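Local coordinates for protein IclR family transcriptional regulator (Brucella abortus, PDB 5WHM) that probably binds operator DNA through its winged helix-turn-helix domain and represses transcription, with a C-terminal domain likely to sense a small effector, at residues A112-A117 and E248-P253; L207-G210 and V216-V219; E31-F36 and H64-L69; Y71-A76 and L80-I85. All coordinates share one frame; numbering follows the deposited sequence.

Interaction 1: A112-A117 and E248-P253; sequences ADYAKA and EDDIGP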
loop_
_atom_site.group_PDB
_atom_site.type_symbol
_atom_site.label_atom_id
_atom_site.label_comp_id
_atom_site.label_asym_id
_atom_site.label_seq_id
_atom_site.Cartn_x
_atom_site.Cartn_y
_atom_site.Cartn_z
ATOM N N ALA C 112 -7.712 22.066 -7.897
ATOM C CA ALA C 112 -8.599 21.729 -6.786
ATOM C C ALA C 112 -9.047 22.981 -6.026
ATOM O O ALA C 112 -10.218 23.090 -5.654
ATOM C CB ALA C 112 -7.913 20.727 -5.837
ATOM N N ASP C 113 -8.129 23.928 -5.776
ATOM C CA ASP C 113 -8.497 25.156 -5.075
ATOM C C ASP C 113 -9.478 25.970 -5.906
ATOM O O ASP C 113 -10.490 26.454 -5.391
ATOM C CB ASP C 113 -7.263 26.012 -4.764
ATOM C CG ASP C 113 -6.356 25.405 -3.677
ATOM O OD1 ASP C 113 -6.743 24.420 -2.986
ATOM O OD2 ASP C 113 -5.226 25.930 -3.541
ATOM N N TYR C 114 -9.191 26.125 -7.203
ATOM C CA TYR C 114 -10.094 26.860 -8.083
ATOM C C TYR C 114 -11.467 26.208 -8.151
ATOM O O TYR C 114 -12.494 26.898 -8.109
ATOM C CB TYR C 114 -9.515 26.968 -9.488
ATOM C CG TYR C 114 -10.560 27.477 -10.451
ATOM C CD1 TYR C 114 -10.942 28.820 -10.435
ATOM C CD2 TYR C 114 -11.212 26.613 -11.331
ATOM C CE1 TYR C 114 -11.922 29.297 -11.301
ATOM C CE2 TYR C 114 -12.204 27.084 -12.196
ATOM C CZ TYR C 114 -12.542 28.424 -12.172
ATOM O OH TYR C 114 -13.506 28.883 -13.021
ATOM N N ALA C 115 -11.512 24.883 -8.272
ATOM C CA ALA C 115 -12.773 24.191 -8.502
ATOM C C ALA C 115 -13.508 23.856 -7.217
ATOM O O ALA C 115 -14.656 23.385 -7.290
ATOM C CB ALA C 115 -12.538 22.894 -9.289
ATOM N N LYS C 116 -12.855 24.036 -6.063
ATOM C CA LYS C 116 -13.367 23.608 -4.757
ATOM C C LYS C 116 -13.789 22.140 -4.787
ATOM O O LYS C 116 -14.828 21.748 -4.257
ATOM C CB LYS C 116 -14.511 24.519 -4.288
ATOM C CG LYS C 116 -14.143 26.002 -4.316
ATOM C CD LYS C 116 -15.140 26.852 -3.544
ATOM C CE LYS C 116 -14.688 28.307 -3.469
ATOM N NZ LYS C 116 -13.302 28.423 -2.921
ATOM N N ALA C 117 -12.947 21.314 -5.402
ATOM C CA ALA C 117 -13.284 19.915 -5.588
ATOM C C ALA C 117 -11.999 19.085 -5.621
ATOM O O ALA C 117 -10.910 19.603 -5.869
ATOM C CB ALA C 117 -14.089 19.714 -6.872
ATOM N N GLU C 248 -18.006 20.928 -18.639
ATOM C CA GLU C 248 -17.735 20.985 -20.076
ATOM C C GLU C 248 -17.073 22.302 -20.482
ATOM O O GLU C 248 -16.213 22.328 -21.372
ATOM C CB GLU C 248 -19.049 20.810 -20.868
ATOM C CG GLU C 248 -19.720 19.441 -20.670
ATOM C CD GLU C 248 -20.999 19.274 -21.504
ATOM O OE1 GLU C 248 -21.724 20.281 -21.744
ATOM O OE2 GLU C 248 -21.267 18.125 -21.926
ATOM N N ASP C 249 -17.506 23.413 -19.887
ATOM C CA ASP C 249 -17.059 24.732 -20.315
ATOM C C ASP C 249 -15.850 25.253 -19.538
ATOM O O ASP C 249 -15.139 26.135 -20.036
ATOM C CB ASP C 249 -18.188 25.743 -20.148
ATOM C CG ASP C 249 -19.362 25.500 -21.115
ATOM O OD1 ASP C 249 -19.341 24.529 -21.920
ATOM O OD2 ASP C 249 -20.309 26.308 -21.050
ATOM N N ASP C 250 -15.629 24.765 -18.319
ATOM C CA ASP C 250 -14.669 25.390 -17.414
ATOM C C ASP C 250 -13.674 24.344 -16.902
ATOM O O ASP C 250 -12.483 24.397 -17.225
ATOM C CB ASP C 250 -15.418 26.085 -16.254
ATOM C CG ASP C 250 -14.489 26.909 -15.329
ATOM O OD1 ASP C 250 -13.321 27.152 -15.702
ATOM O OD2 ASP C 250 -14.934 27.334 -14.231
ATOM N N ILE C 251 -14.135 23.376 -16.120
ATOM C CA ILE C 251 -13.185 22.467 -15.462
ATOM C C ILE C 251 -12.483 21.572 -16.487
ATOM O O ILE C 251 -11.260 21.353 -16.422
ATOM C CB ILE C 251 -13.889 21.635 -14.378
ATOM C CG1 ILE C 251 -14.522 22.541 -13.314
ATOM C CG2 ILE C 251 -12.864 20.674 -13.671
ATOM C CD1 ILE C 251 -13.600 23.614 -12.794
ATOM N N GLY C 252 -13.243 21.001 -17.417
ATOM C CA GLY C 252 -12.677 20.111 -18.406
ATOM C C GLY C 252 -11.527 20.738 -19.181
ATOM O O GLY C 252 -10.415 20.190 -19.218
ATOM N N PRO C 253 -11.777 21.899 -19.825
ATOM C CA PRO C 253 -10.674 22.628 -20.485
ATOM C C PRO C 253 -9.503 22.951 -19.560
ATOM O O PRO C 253 -8.342 22.766 -19.951
ATOM C CB PRO C 253 -11.375 23.894 -21.015
ATOM C CG PRO C 253 -12.755 23.409 -21.341
ATOM C CD PRO C 253 -13.096 22.446 -20.226
#
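Tyr114, close to the end of helix 101-115, reaches across to Asp250 and Ile251 of helix 244-265, and these three residues bury most of the surface in the contact. The phenol and the carboxylate come at each other from opposite directions. Tyr114 OH donates to Asp250 OD2 over 2.4 Å, a separation so short that its exact length is doubtful. Asp250 CG lies in the plane of the ring, at its edge, while the carboxylate itself is turned 75° from that plane. The tyrosine's chi1 of 169° sets CG anti to the backbone N, which carries the long, flat side chain out towards the other helix with the hydroxyl at its end. An aspartate suits the facing position because its short arm offers two acceptors. OD1 is taken by a salt bridge to Arg254, whose cation also makes a cation-pi contact with Tyr114. That nearby positive charge would be expected to keep the carboxylate ionised.

Beside this polar pair runs an apolar one. Ile251 CD1 approaches the ring near its plane, 3.8 Å from Tyr114 CE2, and the same methyl sits 3.7 Å from Ala115 CB. A side chain as small as alanine lets the backbones come close, with Ala115 CA 7.2 Å from Ile251 CA. Lys116 then leaves helical geometry with positive phi, and its carbonyl accepts a hydrogen bond from Gln241. Ala115 and Ile251 both rest on Cys235 of strand 229-238, which seats the end of helix 101-115 and the early turns of helix 244-265 on the same strand of the six-stranded antiparallel sheet.

Interaction 2: L207-G210 and V216-V219; sequences LSIG and VNSV. With ACY (acetic acid), chain J.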
loop_
_atom_site.group_PDB
_atom_site.type_symbol
_atom_site.label_atom_id
_atom_site.label_comp_id
_atom_site.label_asym_id
_atom_site.label_seq_id
_atom_site.Cartn_x
_atom_site.Cartn_y
_atom_site.Cartn_z
ATOM N N LEU C 207 -16.496 12.504 -19.297
ATOM C CA LEU C 207 -17.338 12.816 -18.151
ATOM C C LEU C 207 -17.915 11.554 -17.527
ATOM O O LEU C 207 -18.091 10.516 -18.182
ATOM C CB LEU C 207 -18.519 13.714 -18.552
ATOM C CG LEU C 207 -18.194 15.007 -19.289
ATOM C CD1 LEU C 207 -19.446 15.717 -19.888
ATOM C CD2 LEU C 207 -17.487 15.910 -18.298
ATOM N N SER C 208 -18.263 11.680 -16.248
ATOM C CA SER C 208 -19.207 10.767 -15.603
ATOM C C SER C 208 -20.182 11.630 -14.816
ATOM O O SER C 208 -19.880 12.038 -13.693
ATOM C CB SER C 208 -18.515 9.763 -14.694
ATOM O OG SER C 208 -19.509 8.939 -14.104
ATOM N N ILE C 209 -21.332 11.933 -15.416
ATOM C CA ILE C 209 -22.367 12.745 -14.768
ATOM C C ILE C 209 -23.286 11.785 -14.014
ATOM O O ILE C 209 -24.298 11.300 -14.543
ATOM C CB ILE C 209 -23.132 13.603 -15.773
ATOM C CG1 ILE C 209 -22.166 14.472 -16.577
ATOM C CG2 ILE C 209 -24.189 14.449 -15.061
ATOM C CD1 ILE C 209 -21.264 15.329 -15.705
ATOM N N GLY C 210 -22.931 11.518 -12.756
ATOM C CA GLY C 210 -23.696 10.617 -11.904
ATOM C C GLY C 210 -23.712 9.168 -12.349
ATOM O O GLY C 210 -24.607 8.416 -11.947
ATOM N N VAL C 216 -22.515 12.324 -7.725
ATOM C CA VAL C 216 -21.146 12.739 -8.001
ATOM C C VAL C 216 -21.016 12.973 -9.506
ATOM O O VAL C 216 -21.458 12.145 -10.308
ATOM C CB VAL C 216 -20.135 11.687 -7.503
ATOM C CG1 VAL C 216 -18.728 12.000 -7.988
ATOM C CG2 VAL C 216 -20.154 11.612 -5.955
ATOM N N ASN C 217 -20.439 14.111 -9.888
ATOM C CA ASN C 217 -20.071 14.378 -11.274
ATOM C C ASN C 217 -18.568 14.590 -11.353
ATOM O O ASN C 217 -17.954 15.109 -10.418
ATOM C CB ASN C 217 -20.746 15.612 -11.831
ATOM C CG ASN C 217 -22.246 15.498 -11.860
ATOM O OD1 ASN C 217 -22.808 14.410 -11.775
ATOM N ND2 ASN C 217 -22.908 16.633 -12.009
ATOM N N SER C 218 -17.988 14.238 -12.498
ATOM C CA SER C 218 -16.546 14.300 -12.610
ATOM C C SER C 218 -16.144 14.298 -14.077
ATOM O O SER C 218 -16.912 13.868 -14.955
ATOM C CB SER C 218 -15.929 13.104 -11.846
ATOM O OG SER C 218 -14.634 12.808 -12.307
ATOM N N VAL C 219 -14.962 14.847 -14.340
ATOM C CA VAL C 219 -14.411 14.918 -15.694
ATOM C C VAL C 219 -12.986 14.409 -15.590
ATOM O O VAL C 219 -12.327 14.631 -14.575
ATOM C CB VAL C 219 -14.442 16.357 -16.262
ATOM C CG1 VAL C 219 -13.678 17.326 -15.355
ATOM C CG2 VAL C 219 -13.902 16.430 -17.705
HETATM C C ACY J . -15.039 9.578 -11.501
HETATM O O ACY J . -13.943 9.676 -12.113
HETATM O OXT ACY J . -16.151 9.378 -12.064
HETATM C CH3 ACY J . -15.022 9.703 -10.003
#
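The antiparallel beta hairpin formed by strands 206-209 and 216-225, at one margin of the six-stranded sheet of the C-terminal domain, is held here by Ser208 facing Ser218. Their backbones form a hydrogen-bonded pair: Ser208 N gives a nearly straight bond to Ser218 O (2.9 Å, 170°), whereas the return bond from Ser218 N to Ser208 O is weak at 3.1 Å. Past them the first strand ends at Gly210, whose N makes a further weak bond to Val216 O; glycine adopts the positive phi without strain.

On one face of the sheet the non-hydrogen-bonded pairs bring side chains together. Leu207 CD2 lies 3.7 Å from Val219 CG2. Ile209 lays CG2 and CD1 against the amide of Asn217, with CG2 3.6 Å from OD1. The asparagine's chi1 of -62° places CG beside its own backbone N and tips the amide towards the neighbouring strand, while ND2 donates to Leu242 O. Leu207 packs on Arg244 and Glu248 of helix 244-265, and Ile209 on Arg244 and Leu247; their branched hydrocarbon can lie against the aliphatic parts of those side chains.

The two serines point to the other face, where acetic acid, probably from the crystallisation liquor, lies close to both. Ser218 OG is 3.2 Å from acetic acid O, a weak and unsettled bond, since this hydroxyl also pairs with Ser157; Ser208 OG instead bonds Gly155 O. Ser157, Val158 and Asn234 hold the ligand too. Small hydroxyls and an amide around a carboxyl group are consistent with a pocket for an acidic effector, as in other IclR-type regulators.

Interaction 3: E31-F36 and H64-L69; sequences EVLRCF and HTLVRL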
loop_
_atom_site.group_PDB
_atom_site.type_symbol
_atom_site.label_atom_id
_atom_site.label_comp_id
_atom_site.label_asym_id
_atom_site.label_seq_id
_atom_site.Cartn_x
_atom_site.Cartn_y
_atom_site.Cartn_z
ATOM N N GLU C 31 -3.360 -14.371 -6.672
ATOM C CA GLU C 31 -4.810 -14.408 -6.850
ATOM C C GLU C 31 -5.526 -14.591 -5.507
ATOM O O GLU C 31 -6.587 -13.998 -5.279
ATOM C CB GLU C 31 -5.149 -15.534 -7.817
ATOM C CG GLU C 31 -6.320 -15.312 -8.716
ATOM C CD GLU C 31 -6.324 -13.957 -9.455
ATOM O OE1 GLU C 31 -5.320 -13.552 -10.074
ATOM O OE2 GLU C 31 -7.370 -13.304 -9.423
ATOM N N VAL C 32 -4.971 -15.413 -4.607
ATOM C CA VAL C 32 -5.503 -15.510 -3.245
ATOM C C VAL C 32 -5.444 -14.147 -2.546
ATOM O O VAL C 32 -6.421 -13.700 -1.938
ATOM C CB VAL C 32 -4.734 -16.583 -2.434
ATOM C CG1 VAL C 32 -5.030 -16.441 -0.912
ATOM C CG2 VAL C 32 -5.074 -18.012 -2.938
ATOM N N LEU C 33 -4.294 -13.476 -2.597
ATOM C CA LEU C 33 -4.202 -12.173 -1.931
ATOM C C LEU C 33 -5.168 -11.163 -2.541
ATOM O O LEU C 33 -5.693 -10.302 -1.825
ATOM C CB LEU C 33 -2.778 -11.624 -2.005
ATOM C CG LEU C 33 -1.747 -12.366 -1.154
ATOM C CD1 LEU C 33 -0.340 -11.856 -1.506
ATOM C CD2 LEU C 33 -2.085 -12.169 0.345
ATOM N N ARG C 34 -5.451 -11.273 -3.845
ATOM C CA ARG C 34 -6.407 -10.342 -4.465
ATOM C C ARG C 34 -7.849 -10.575 -4.025
ATOM O O ARG C 34 -8.712 -9.742 -4.340
ATOM C CB ARG C 34 -6.349 -10.440 -5.988
ATOM C CG ARG C 34 -5.110 -9.853 -6.638
ATOM C CD ARG C 34 -5.331 -9.790 -8.165
ATOM N NE ARG C 34 -4.238 -9.129 -8.877
ATOM C CZ ARG C 34 -4.283 -7.876 -9.338
ATOM N NH1 ARG C 34 -3.229 -7.358 -9.982
ATOM N NH2 ARG C 34 -5.380 -7.143 -9.166
ATOM N N CYS C 35 -8.142 -11.691 -3.349
ATOM C CA CYS C 35 -9.501 -11.933 -2.861
ATOM C C CYS C 35 -9.885 -10.961 -1.763
ATOM O O CYS C 35 -11.074 -10.752 -1.521
ATOM C CB CYS C 35 -9.628 -13.351 -2.302
ATOM S SG CYS C 35 -9.664 -14.590 -3.571
ATOM N N PHE C 36 -8.894 -10.425 -1.052
ATOM C CA PHE C 36 -9.123 -9.495 0.047
ATOM C C PHE C 36 -9.260 -8.090 -0.516
ATOM O O PHE C 36 -8.452 -7.659 -1.352
ATOM C CB PHE C 36 -7.981 -9.575 1.066
ATOM C CG PHE C 36 -7.867 -10.928 1.737
ATOM C CD1 PHE C 36 -7.185 -11.958 1.119
ATOM C CD2 PHE C 36 -8.462 -11.171 2.977
ATOM C CE1 PHE C 36 -7.090 -13.223 1.712
ATOM C CE2 PHE C 36 -8.351 -12.417 3.594
ATOM C CZ PHE C 36 -7.668 -13.450 2.965
ATOM N N HIS C 64 -1.539 -21.134 4.109
ATOM C CA HIS C 64 -0.543 -21.535 5.110
ATOM C C HIS C 64 0.791 -20.851 4.850
ATOM O O HIS C 64 1.421 -20.306 5.771
ATOM C CB HIS C 64 -0.364 -23.057 5.099
ATOM C CG HIS C 64 0.853 -23.521 5.843
ATOM N ND1 HIS C 64 0.867 -23.670 7.212
ATOM C CD2 HIS C 64 2.093 -23.862 5.411
ATOM C CE1 HIS C 64 2.063 -24.100 7.594
ATOM N NE2 HIS C 64 2.822 -24.242 6.519
ATOM N N THR C 65 1.238 -20.877 3.588
ATOM C CA THR C 65 2.479 -20.204 3.213
ATOM C C THR C 65 2.418 -18.699 3.506
ATOM O O THR C 65 3.371 -18.114 4.042
ATOM C CB THR C 65 2.731 -20.475 1.725
ATOM O OG1 THR C 65 2.792 -21.884 1.553
ATOM C CG2 THR C 65 4.035 -19.820 1.215
ATOM N N LEU C 66 1.321 -18.047 3.115
ATOM C CA LEU C 66 1.214 -16.601 3.296
ATOM C C LEU C 66 1.215 -16.236 4.781
ATOM O O LEU C 66 1.790 -15.215 5.173
ATOM C CB LEU C 66 -0.056 -16.078 2.578
ATOM C CG LEU C 66 0.042 -16.179 1.052
ATOM C CD1 LEU C 66 -1.363 -15.988 0.364
ATOM C CD2 LEU C 66 1.042 -15.146 0.520
ATOM N N VAL C 67 0.594 -17.069 5.626
ATOM C CA VAL C 67 0.645 -16.832 7.073
ATOM C C VAL C 67 2.071 -16.983 7.610
ATOM O O VAL C 67 2.556 -16.140 8.375
ATOM C CB VAL C 67 -0.345 -17.758 7.800
ATOM C CG1 VAL C 67 -0.174 -17.648 9.348
ATOM C CG2 VAL C 67 -1.785 -17.413 7.351
ATOM N N ARG C 68 2.774 -18.046 7.221
ATOM C CA ARG C 68 4.127 -18.200 7.759
ATOM C C ARG C 68 5.022 -17.039 7.342
ATOM O O ARG C 68 5.951 -16.677 8.072
ATOM C CB ARG C 68 4.745 -19.526 7.321
ATOM C CG ARG C 68 4.130 -20.724 8.005
ATOM C CD ARG C 68 5.054 -21.935 7.966
ATOM N NE ARG C 68 6.310 -21.696 8.672
ATOM C CZ ARG C 68 7.376 -22.482 8.568
ATOM N NH1 ARG C 68 7.322 -23.546 7.767
ATOM N NH2 ARG C 68 8.492 -22.197 9.249
ATOM N N LEU C 69 4.752 -16.442 6.182
ATOM C CA LEU C 69 5.575 -15.366 5.663
ATOM C C LEU C 69 5.203 -14.005 6.238
ATOM O O LEU C 69 5.999 -13.083 6.109
ATOM C CB LEU C 69 5.446 -15.312 4.122
ATOM C CG LEU C 69 6.065 -16.450 3.290
ATOM C CD1 LEU C 69 5.579 -16.360 1.795
ATOM C CD2 LEU C 69 7.560 -16.346 3.380
#
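Neither of the two rings here, Phe36 and His64, takes part in the contact itself, which Leu66 makes by touching Val32 and Leu33. The Phe36 ring has Leu33 O at its edge, in plane, and the residue packs on Leu72, Tyr81 and Leu83 of the neighbouring hairpin. In the conformer described, Arg68 CG lies over one face of the His64 ring; the imidazole NE2 is hydrogen-bonded to Asp19 of the second subunit.

Between the helices everything is hydrocarbon. Leu66 CD1 lies against both partners, 3.9 Å from Val32 CG1 and 3.9 Å from Leu33 CD2. Its other methyl, CD2, is 4.1 Å from Leu33 CD1, and thus the leucine fork spreads over two successive residues of helix 24-33. Val32 turns CG1 anti to its backbone N (chi1 165°), which presents that branch to Leu66. Valine and leucine fit a buried interface in which the touching groups are all apolar, and the 8.7 Å between the CA atoms of Leu33 and Leu66 suits the reach of two leucines.

Val32 also touches Ile48 of helix 45-52, while Leu66 meets Leu30 of the second subunit. Such a three-helix core, with helix 24-33 packed on the probable recognition helix 56-69, is typical of the winged helix-turn-helix domain of IclR-type repressors.

Interaction 4: Y71-A76 and L80-I85; sequences YLRQDA and LYQLDI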
loop_
_atom_site.group_PDB
_atom_site.type_symbol
_atom_site.label_atom_id
_atom_site.label_comp_id
_atom_site.label_asym_id
_atom_site.label_seq_id
_atom_site.Cartn_x
_atom_site.Cartn_y
_atom_site.Cartn_z
ATOM N N TYR C 71 2.261 -12.304 5.332
ATOM C CA TYR C 71 1.330 -11.575 4.445
ATOM C C TYR C 71 -0.127 -11.789 4.808
ATOM O O TYR C 71 -0.980 -10.966 4.438
ATOM C CB TYR C 71 1.511 -12.001 2.981
ATOM C CG TYR C 71 2.924 -11.775 2.522
ATOM C CD1 TYR C 71 3.441 -10.475 2.415
ATOM C CD2 TYR C 71 3.751 -12.860 2.188
ATOM C CE1 TYR C 71 4.754 -10.259 2.023
ATOM C CE2 TYR C 71 5.068 -12.649 1.787
ATOM C CZ TYR C 71 5.551 -11.340 1.709
ATOM O OH TYR C 71 6.847 -11.105 1.299
ATOM N N LEU C 72 -0.459 -12.916 5.428
ATOM C CA LEU C 72 -1.774 -13.112 6.016
ATOM C C LEU C 72 -1.598 -13.329 7.502
ATOM O O LEU C 72 -0.553 -13.802 7.947
ATOM C CB LEU C 72 -2.511 -14.330 5.424
ATOM C CG LEU C 72 -2.952 -14.246 3.962
ATOM C CD1 LEU C 72 -3.645 -15.593 3.645
ATOM C CD2 LEU C 72 -3.950 -13.074 3.756
ATOM N N ARG C 73 -2.644 -13.049 8.273
ATOM C CA ARG C 73 -2.698 -13.504 9.649
ATOM C C ARG C 73 -3.933 -14.371 9.794
ATOM O O ARG C 73 -4.867 -14.269 8.998
ATOM C CB ARG C 73 -2.702 -12.342 10.659
ATOM C CG ARG C 73 -3.783 -11.290 10.430
ATOM C CD ARG C 73 -3.671 -10.203 11.512
ATOM N NE ARG C 73 -4.719 -9.202 11.375
ATOM C CZ ARG C 73 -4.541 -7.982 10.860
ATOM N NH1 ARG C 73 -3.337 -7.584 10.456
ATOM N NH2 ARG C 73 -5.570 -7.149 10.765
ATOM N N GLN C 74 -3.912 -15.283 10.758
ATOM C CA GLN C 74 -5.016 -16.218 10.943
ATOM C C GLN C 74 -5.542 -16.077 12.362
ATOM O O GLN C 74 -4.759 -16.095 13.321
ATOM C CB GLN C 74 -4.576 -17.668 10.682
ATOM C CG GLN C 74 -5.733 -18.663 10.557
ATOM C CD GLN C 74 -5.249 -20.097 10.278
ATOM O OE1 GLN C 74 -4.069 -20.402 10.459
ATOM N NE2 GLN C 74 -6.159 -20.973 9.829
ATOM N N ASP C 75 -6.859 -15.973 12.511
ATOM C CA ASP C 75 -7.438 -15.955 13.848
ATOM C C ASP C 75 -7.396 -17.365 14.432
ATOM O O ASP C 75 -7.847 -18.323 13.789
ATOM C CB ASP C 75 -8.872 -15.428 13.820
ATOM C CG ASP C 75 -9.513 -15.402 15.210
ATOM O OD1 ASP C 75 -9.726 -16.483 15.813
ATOM O OD2 ASP C 75 -9.778 -14.290 15.712
ATOM N N ALA C 76 -6.872 -17.483 15.665
ATOM C CA ALA C 76 -6.612 -18.796 16.263
ATOM C C ALA C 76 -7.907 -19.550 16.563
ATOM O O ALA C 76 -7.965 -20.776 16.412
ATOM C CB ALA C 76 -5.775 -18.649 17.540
ATOM N N LEU C 80 -10.070 -17.960 10.350
ATOM C CA LEU C 80 -10.203 -17.028 9.226
ATOM C C LEU C 80 -8.945 -16.183 9.049
ATOM O O LEU C 80 -8.198 -15.936 10.005
ATOM C CB LEU C 80 -11.426 -16.126 9.448
ATOM C CG LEU C 80 -12.708 -16.959 9.547
ATOM C CD1 LEU C 80 -13.952 -16.112 9.827
ATOM C CD2 LEU C 80 -12.899 -17.814 8.273
ATOM N N TYR C 81 -8.717 -15.726 7.816
ATOM C CA TYR C 81 -7.538 -14.953 7.446
ATOM C C TYR C 81 -7.870 -13.482 7.192
ATOM O O TYR C 81 -8.979 -13.130 6.769
ATOM C CB TYR C 81 -6.869 -15.492 6.176
ATOM C CG TYR C 81 -6.584 -16.978 6.266
ATOM C CD1 TYR C 81 -5.437 -17.460 6.919
ATOM C CD2 TYR C 81 -7.477 -17.891 5.743
ATOM C CE1 TYR C 81 -5.183 -18.860 7.008
ATOM C CE2 TYR C 81 -7.247 -19.267 5.834
ATOM C CZ TYR C 81 -6.106 -19.737 6.467
ATOM O OH TYR C 81 -5.920 -21.103 6.552
ATOM N N GLN C 82 -6.854 -12.637 7.395
ATOM C CA GLN C 82 -6.866 -11.237 6.987
ATOM C C GLN C 82 -5.489 -10.895 6.458
ATOM O O GLN C 82 -4.493 -11.538 6.837
ATOM C CB GLN C 82 -7.203 -10.301 8.155
ATOM C CG GLN C 82 -8.528 -10.487 8.751
ATOM C CD GLN C 82 -8.848 -9.353 9.695
ATOM O OE1 GLN C 82 -8.141 -9.135 10.677
ATOM N NE2 GLN C 82 -9.907 -8.607 9.391
ATOM N N LEU C 83 -5.427 -9.879 5.594
ATOM C CA LEU C 83 -4.132 -9.364 5.144
ATOM C C LEU C 83 -3.336 -8.878 6.359
ATOM O O LEU C 83 -3.898 -8.301 7.294
ATOM C CB LEU C 83 -4.306 -8.185 4.163
ATOM C CG LEU C 83 -4.968 -8.573 2.816
ATOM C CD1 LEU C 83 -5.236 -7.291 2.002
ATOM C CD2 LEU C 83 -4.074 -9.543 2.041
ATOM N N ASP C 84 -2.013 -9.037 6.305
ATOM C CA ASP C 84 -1.187 -8.601 7.423
ATOM C C ASP C 84 -0.085 -7.646 6.944
ATOM O O ASP C 84 0.073 -7.371 5.743
ATOM C CB ASP C 84 -0.604 -9.820 8.169
ATOM C CG ASP C 84 -0.221 -9.514 9.637
ATOM O OD1 ASP C 84 -0.353 -8.364 10.128
ATOM O OD2 ASP C 84 0.209 -10.478 10.304
ATOM N N ILE C 85 0.681 -7.160 7.933
ATOM C CA ILE C 85 1.617 -6.043 7.780
ATOM C C ILE C 85 2.615 -6.296 6.669
ATOM O O ILE C 85 3.087 -5.350 6.019
ATOM C CB ILE C 85 2.394 -5.798 9.100
ATOM C CG1 ILE C 85 1.439 -5.671 10.295
ATOM C CG2 ILE C 85 3.315 -4.558 8.949
ATOM C CD1 ILE C 85 0.294 -4.655 10.063
HETATM O O HOH W 1 1.145 -13.087 9.815
#
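Arg73 reaches across to the facing segment between Gln82 and Asp84, the latter just past strand 81-83, starting with CB 3.5 Å from Asp84 OD2. Its chi1 of 54° places CG between the backbone N and the carbonyl carbon, near Gln82 O; from there the chain runs extended to NE, and CD passes 4.0 Å from Asp84 CG. Leu83 O lies over one guanidinium face. NH1 forms a salt bridge with Asp84 OD1 at 3.1 Å; the oxygen lies in the guanidinium plane but is met from above the carboxylate, the two planes being perpendicular. Ile85 N binds the same oxygen from the opposite face. Arg73 NH2 donates to Gln82 OE1 at 3.2 Å and, weakly, to Asn97 of the second subunit.

This antiparallel hairpin is the wing of the winged helix-turn-helix fold. Arg73 and Gln82 exchange backbone hydrogen bonds, Arg73 N to Gln82 O being 2.8 Å, and Asp75 N to Leu80 O and Asp84 N to Tyr71 O extend the pairing. On the other face, the Gln74 amide lies alongside the Tyr81 ring, 21° from parallel, with CD 3.5 Å from CE1; its NE2 donates to Gly79 O. Water donates to both Leu72 O and Asp84 OD2.

How the interactions relate
The four contacts fall into two pairs on opposite sides of the chain's centre. Interactions 3 and 4 have centres about 8 Å apart and share the core of the DNA-binding domain: Leu66 O probably accepts from Tyr71 N at 3.0 Å and from Leu72 N at 3.2 Å, tying helix 56-69 to the start of the wing, and Phe36 CB packs 3.6 Å from Leu83 CG. Both reach the second subunit. Interactions 1 and 2, centres about 12 Å apart, belong to the C-terminal domain, where Ile251 CG2 meets Val219 CG1 at 3.8 Å, on the hairpin face opposite the acetic acid. Any effector signal would have to cross between domains, interactions 2 and 3 having centres about 36 Å apart.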